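Local coordinates for PrimPol AEP domain (PP-N190) (Cyanophage S-2L, PDB 6ZP9), which probably serves as the archaeo-eukaryotic primase (AEP) catalytic domain of a phage primase-polymerase, synthesising nucleic acid strands on a DNA template during replication of the 2-aminoadenine-containing phage genome, at residues A[86-97]-A[121-132]. Sequence-based numbering, arbitrary orientation.
Sequences NAIFGEWDDGDL and KSIHHYWVFHSP
Paired backbones of Ala87–Gly90 and His125–Val128 make this a buried antiparallel strand contact, at the edge of a four-stranded sheet where strand 85-90 lies outermost and strand 123-129 next to it. Ile88 and Gly90 form hydrogen-bonded pairs with Trp127 and His125, whereas Ala87 and Phe89 face Val128 and Tyr126 across non-hydrogen-bonded positions. The Trp127 N to Ile88 O bond is 2.9 Å long and almost straight at the hydrogen (177°). Alternating residues then clothe two different faces. On one, CB of Phe89 sits over the Tyr126 ring in a CH-pi contact, 4.1 Å from its centroid; with CG set between the backbone N and the carbonyl carbon (chi1 49°), the phenyl ring is carried away from strand 123-129, toward Met162. On the other, CG1 of Ile88 meets CB of Trp127 while its CG2 branch packs on CE2 of Phe129, and Met191 touches all three side chains.

This sheet is one of two antiparallel four-stranded sheets in the AEP domain, and strand 161-163 of the other supplies Met162 and Arg163 beside His124. Toward the Gly90 end of the pairing, polar side chains take over. The Glu91 carboxylate stands steeply to the His124 ring, their planes 78° apart, and the NE2–OE1 bond is weak, but a water donates to Glu91 OE1 at 2.6 Å and also binds His124 NE2; Glu91 OE2 is held by Asn155. In one of its two conformers Ser122 OG donates to Trp92 O. A second water joins Trp92 N, Ile123 O and His125 NE2, and His125 ND1 bonds Gln115 NE2. Farthest along, a salt bridge joins Lys121 NZ to Asp93 OD1, its modelled 2.5 Å unusually short and its exact geometry doubtful.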
loop_
_atom_site.group_PDB
_atom_site.type_symbol
_atom_site.label_atom_id
_atom_site.label_comp_id
_atom_site.label_asym_id
_atom_site.label_seq_id
_atom_site.Cartn_x
_atom_site.Cartn_y
_atom_site.Cartn_z
ATOM N N ASN A 86 -3.886 9.749 -1.228
ATOM C CA ASN A 86 -3.468 10.057 -2.592
ATOM C C ASN A 86 -3.747 8.948 -3.601
ATOM O O ASN A 86 -3.504 9.152 -4.796
ATOM C CB ASN A 86 -1.975 10.365 -2.628
ATOM C CG ASN A 86 -1.642 11.646 -1.932
ATOM O OD1 ASN A 86 -2.532 12.458 -1.675
ATOM N ND2 ASN A 86 -0.362 11.847 -1.622
ATOM N N ALA A 87 -4.232 7.789 -3.161
ATOM C CA ALA A 87 -4.435 6.648 -4.043
ATOM C C ALA A 87 -5.539 5.772 -3.471
ATOM O O ALA A 87 -5.763 5.763 -2.261
ATOM C CB ALA A 87 -3.144 5.826 -4.181
ATOM N N ILE A 88 -6.224 5.028 -4.339
ATOM C CA ILE A 88 -6.959 3.847 -3.898
ATOM C C ILE A 88 -6.102 2.633 -4.242
ATOM O O ILE A 88 -5.195 2.699 -5.080
ATOM C CB ILE A 88 -8.373 3.732 -4.516
ATOM C CG1 ILE A 88 -8.304 3.804 -6.047
ATOM C CG2 ILE A 88 -9.304 4.790 -3.902
ATOM C CD1 ILE A 88 -9.657 3.619 -6.723
ATOM N N PHE A 89 -6.384 1.508 -3.587
ATOM C CA PHE A 89 -5.490 0.358 -3.669
ATOM C C PHE A 89 -6.201 -0.876 -3.135
ATOM O O PHE A 89 -7.153 -0.772 -2.351
ATOM C CB PHE A 89 -4.197 0.609 -2.881
ATOM C CG PHE A 89 -4.431 1.126 -1.481
ATOM C CD1 PHE A 89 -4.528 2.491 -1.242
ATOM C CD2 PHE A 89 -4.562 0.252 -0.417
ATOM C CE1 PHE A 89 -4.755 2.976 0.032
ATOM C CE2 PHE A 89 -4.783 0.727 0.862
ATOM C CZ PHE A 89 -4.877 2.096 1.089
ATOM N N GLY A 90 -5.720 -2.046 -3.547
ATOM C CA GLY A 90 -6.299 -3.268 -3.015
ATOM C C GLY A 90 -5.521 -4.496 -3.430
ATOM O O GLY A 90 -4.513 -4.419 -4.137
ATOM N N GLU A 91 -6.016 -5.642 -2.980
ATOM C CA GLU A 91 -5.360 -6.914 -3.234
ATOM C C GLU A 91 -6.402 -8.017 -3.171
ATOM O O GLU A 91 -7.377 -7.916 -2.424
ATOM C CB GLU A 91 -4.256 -7.192 -2.199
ATOM C CG GLU A 91 -4.793 -7.228 -0.766
ATOM C CD GLU A 91 -3.736 -7.528 0.296
ATOM O OE1 GLU A 91 -2.807 -8.325 0.041
ATOM O OE2 GLU A 91 -3.839 -6.968 1.407
ATOM N N TRP A 92 -6.184 -9.076 -3.946
ATOM C CA TRP A 92 -6.965 -10.292 -3.767
ATOM C C TRP A 92 -6.393 -11.110 -2.616
ATOM O O TRP A 92 -5.183 -11.129 -2.383
ATOM C CB TRP A 92 -6.999 -11.114 -5.054
ATOM C CG TRP A 92 -7.996 -10.540 -6.034
ATOM C CD1 TRP A 92 -9.365 -10.621 -5.963
ATOM C CD2 TRP A 92 -7.707 -9.762 -7.205
ATOM N NE1 TRP A 92 -9.937 -9.952 -7.019
ATOM C CE2 TRP A 92 -8.946 -9.415 -7.796
ATOM C CE3 TRP A 92 -6.520 -9.327 -7.816
ATOM C CZ2 TRP A 92 -9.031 -8.660 -8.968
ATOM C CZ3 TRP A 92 -6.611 -8.572 -8.979
ATOM C CH2 TRP A 92 -7.860 -8.247 -9.542
ATOM N N ASP A 93 -7.282 -11.765 -1.872
ATOM C CA ASP A 93 -6.849 -12.572 -0.735
ATOM C C ASP A 93 -6.004 -13.759 -1.174
ATOM O O ASP A 93 -5.179 -14.251 -0.396
ATOM C CB ASP A 93 -8.065 -13.059 0.065
ATOM C CG ASP A 93 -7.781 -13.167 1.548
ATOM O OD1 ASP A 93 -6.643 -12.881 1.961
ATOM O OD2 ASP A 93 -8.700 -13.570 2.301
ATOM N N ASP A 94 -6.218 -14.276 -2.397
ATOM C CA ASP A 94 -5.518 -15.455 -2.899
ATOM C C ASP A 94 -5.707 -15.513 -4.411
ATOM O O ASP A 94 -6.331 -14.632 -5.015
ATOM C CB ASP A 94 -6.010 -16.734 -2.216
ATOM C CG ASP A 94 -7.515 -16.946 -2.344
ATOM O OD1 ASP A 94 -8.116 -16.654 -3.404
ATOM O OD2 ASP A 94 -8.108 -17.431 -1.360
ATOM N N GLY A 95 -5.213 -16.562 -5.019
ATOM C CA GLY A 95 -5.235 -16.755 -6.453
ATOM C C GLY A 95 -3.837 -16.846 -7.029
ATOM O O GLY A 95 -2.886 -16.308 -6.458
ATOM N N ASP A 96 -3.701 -17.542 -8.150
ATOM C CA ASP A 96 -2.418 -17.638 -8.826
ATOM C C ASP A 96 -1.801 -16.253 -8.997
ATOM O O ASP A 96 -2.476 -15.311 -9.415
ATOM C CB ASP A 96 -2.628 -18.313 -10.179
ATOM C CG ASP A 96 -1.362 -18.385 -10.992
ATOM O OD1 ASP A 96 -0.463 -19.163 -10.603
ATOM O OD2 ASP A 96 -1.262 -17.658 -12.010
ATOM N N LEU A 97 -0.520 -16.121 -8.638
ATOM C CA LEU A 97 0.116 -14.800 -8.620
ATOM C C LEU A 97 0.126 -14.166 -10.007
ATOM O O LEU A 97 -0.194 -12.981 -10.163
ATOM C CB LEU A 97 1.543 -14.899 -8.076
ATOM C CG LEU A 97 1.821 -14.537 -6.615
ATOM C CD1 LEU A 97 3.320 -14.351 -6.420
ATOM C CD2 LEU A 97 1.082 -13.292 -6.183
ATOM N N LYS A 121 1.518 -13.744 -0.640
ATOM C CA LYS A 121 0.525 -14.393 -1.482
ATOM C C LYS A 121 -0.245 -13.430 -2.376
ATOM O O LYS A 121 -1.066 -13.892 -3.175
ATOM C CB LYS A 121 -0.472 -15.168 -0.613
ATOM C CG LYS A 121 -1.279 -14.281 0.325
ATOM C CD LYS A 121 -2.304 -15.085 1.112
ATOM C CE LYS A 121 -2.966 -14.230 2.180
ATOM N NZ LYS A 121 -4.264 -13.667 1.723
ATOM N N SER A 122 -0.012 -12.119 -2.287
ATOM C CA SER A 122 -0.850 -11.154 -2.987
ATOM C C SER A 122 -0.009 -10.105 -3.704
ATOM O O SER A 122 1.040 -9.684 -3.212
ATOM C CB SER A 122 -1.767 -10.394 -1.990
ATOM O OG SER A 122 -2.669 -11.290 -1.364
ATOM N N ILE A 123 -0.468 -9.729 -4.881
ATOM C CA ILE A 123 -0.027 -8.522 -5.571
ATOM C C ILE A 123 -0.819 -7.347 -5.017
ATOM O O ILE A 123 -2.020 -7.471 -4.724
ATOM C CB ILE A 123 -0.242 -8.670 -7.091
ATOM C CG1 ILE A 123 0.522 -9.884 -7.645
ATOM C CG2 ILE A 123 0.078 -7.355 -7.839
ATOM C CD1 ILE A 123 2.044 -9.811 -7.514
ATOM N N HIS A 124 -0.163 -6.200 -4.864
ATOM C CA HIS A 124 -0.833 -4.968 -4.466
ATOM C C HIS A 124 -0.989 -4.054 -5.677
ATOM O O HIS A 124 -0.037 -3.860 -6.441
ATOM C CB HIS A 124 -0.050 -4.264 -3.357
ATOM C CG HIS A 124 -0.099 -4.982 -2.042
ATOM N ND1 HIS A 124 0.465 -4.477 -0.890
ATOM C CD2 HIS A 124 -0.646 -6.172 -1.701
ATOM C CE1 HIS A 124 0.259 -5.319 0.107
ATOM N NE2 HIS A 124 -0.413 -6.357 -0.359
ATOM N N HIS A 125 -2.192 -3.511 -5.858
ATOM C CA HIS A 125 -2.518 -2.644 -6.983
ATOM C C HIS A 125 -2.824 -1.247 -6.467
ATOM O O HIS A 125 -3.587 -1.098 -5.511
ATOM C CB HIS A 125 -3.726 -3.177 -7.758
ATOM C CG HIS A 125 -3.675 -4.649 -8.004
ATOM N ND1 HIS A 125 -3.161 -5.191 -9.162
ATOM C CD2 HIS A 125 -4.069 -5.695 -7.241
ATOM C CE1 HIS A 125 -3.236 -6.509 -9.099
ATOM N NE2 HIS A 125 -3.783 -6.840 -7.944
ATOM N N TYR A 126 -2.248 -0.233 -7.103
ATOM C CA TYR A 126 -2.460 1.157 -6.721
ATOM C C TYR A 126 -2.942 2.001 -7.899
ATOM O O TYR A 126 -2.422 1.891 -9.013
ATOM C CB TYR A 126 -1.184 1.782 -6.198
ATOM C CG TYR A 126 -0.691 1.308 -4.856
ATOM C CD1 TYR A 126 0.063 0.144 -4.743
ATOM C CD2 TYR A 126 -0.922 2.061 -3.714
ATOM C CE1 TYR A 126 0.560 -0.260 -3.527
ATOM C CE2 TYR A 126 -0.439 1.662 -2.496
ATOM C CZ TYR A 126 0.305 0.509 -2.406
ATOM O OH TYR A 126 0.801 0.120 -1.184
ATOM N N TRP A 127 -3.900 2.882 -7.633
ATOM C CA TRP A 127 -4.343 3.890 -8.589
ATOM C C TRP A 127 -4.147 5.252 -7.926
ATOM O O TRP A 127 -4.823 5.571 -6.940
ATOM C CB TRP A 127 -5.803 3.667 -8.996
ATOM C CG TRP A 127 -6.071 2.406 -9.792
ATOM C CD1 TRP A 127 -6.234 2.305 -11.153
ATOM C CD2 TRP A 127 -6.247 1.084 -9.271
ATOM N NE1 TRP A 127 -6.485 0.997 -11.504
ATOM C CE2 TRP A 127 -6.504 0.229 -10.372
ATOM C CE3 TRP A 127 -6.206 0.534 -7.985
ATOM C CZ2 TRP A 127 -6.710 -1.144 -10.222
ATOM C CZ3 TRP A 127 -6.414 -0.840 -7.840
ATOM C CH2 TRP A 127 -6.665 -1.658 -8.954
ATOM N N VAL A 128 -3.211 6.049 -8.454
ATOM C CA VAL A 128 -2.799 7.302 -7.826
ATOM C C VAL A 128 -3.533 8.462 -8.480
ATOM O O VAL A 128 -3.643 8.522 -9.711
ATOM C CB VAL A 128 -1.275 7.488 -7.934
ATOM C CG1 VAL A 128 -0.857 8.786 -7.256
ATOM C CG2 VAL A 128 -0.564 6.291 -7.314
ATOM N N PHE A 129 -4.031 9.388 -7.662
ATOM C CA PHE A 129 -4.757 10.546 -8.163
ATOM C C PHE A 129 -3.824 11.743 -8.344
ATOM O O PHE A 129 -2.737 11.811 -7.763
ATOM C CB PHE A 129 -5.901 10.909 -7.218
ATOM C CG PHE A 129 -6.899 9.813 -7.042
ATOM C CD1 PHE A 129 -7.805 9.518 -8.051
ATOM C CD2 PHE A 129 -6.930 9.068 -5.870
ATOM C CE1 PHE A 129 -8.728 8.496 -7.896
ATOM C CE2 PHE A 129 -7.846 8.049 -5.707
ATOM C CZ PHE A 129 -8.746 7.761 -6.722
ATOM N N HIS A 130 -4.270 12.702 -9.166
ATOM C CA HIS A 130 -3.471 13.899 -9.406
ATOM C C HIS A 130 -3.426 14.828 -8.192
ATOM O O HIS A 130 -2.477 15.611 -8.058
ATOM C CB HIS A 130 -3.987 14.641 -10.653
ATOM C CG HIS A 130 -5.421 15.074 -10.572
ATOM N ND1 HIS A 130 -5.864 16.036 -9.687
ATOM C CD2 HIS A 130 -6.508 14.700 -11.292
ATOM C CE1 HIS A 130 -7.164 16.222 -9.850
ATOM N NE2 HIS A 130 -7.579 15.429 -10.821
ATOM N N SER A 131 -4.400 14.738 -7.297
ATOM C CA SER A 131 -4.477 15.571 -6.104
ATOM C C SER A 131 -4.930 14.723 -4.926
ATOM O O SER A 131 -5.555 13.674 -5.118
ATOM C CB SER A 131 -5.451 16.744 -6.302
ATOM O OG SER A 131 -5.170 17.451 -7.504
ATOM N N PRO A 132 -4.631 15.147 -3.694
ATOM C CA PRO A 132 -5.108 14.394 -2.531
ATOM C C PRO A 132 -6.625 14.388 -2.485
ATOM O O PRO A 132 -7.273 15.361 -2.862
ATOM C CB PRO A 132 -4.518 15.160 -1.341
ATOM C CG PRO A 132 -3.385 15.964 -1.912
ATOM C CD PRO A 132 -3.856 16.331 -3.289
HETATM O O HOH W 1 -2.589 12.417 -5.123
HETATM O O HOH W 2 -0.644 -8.652 1.413
HETATM O O HOH W 3 -3.953 -8.928 -5.798
HETATM O O HOH W 4 -1.421 -16.533 -4.054
#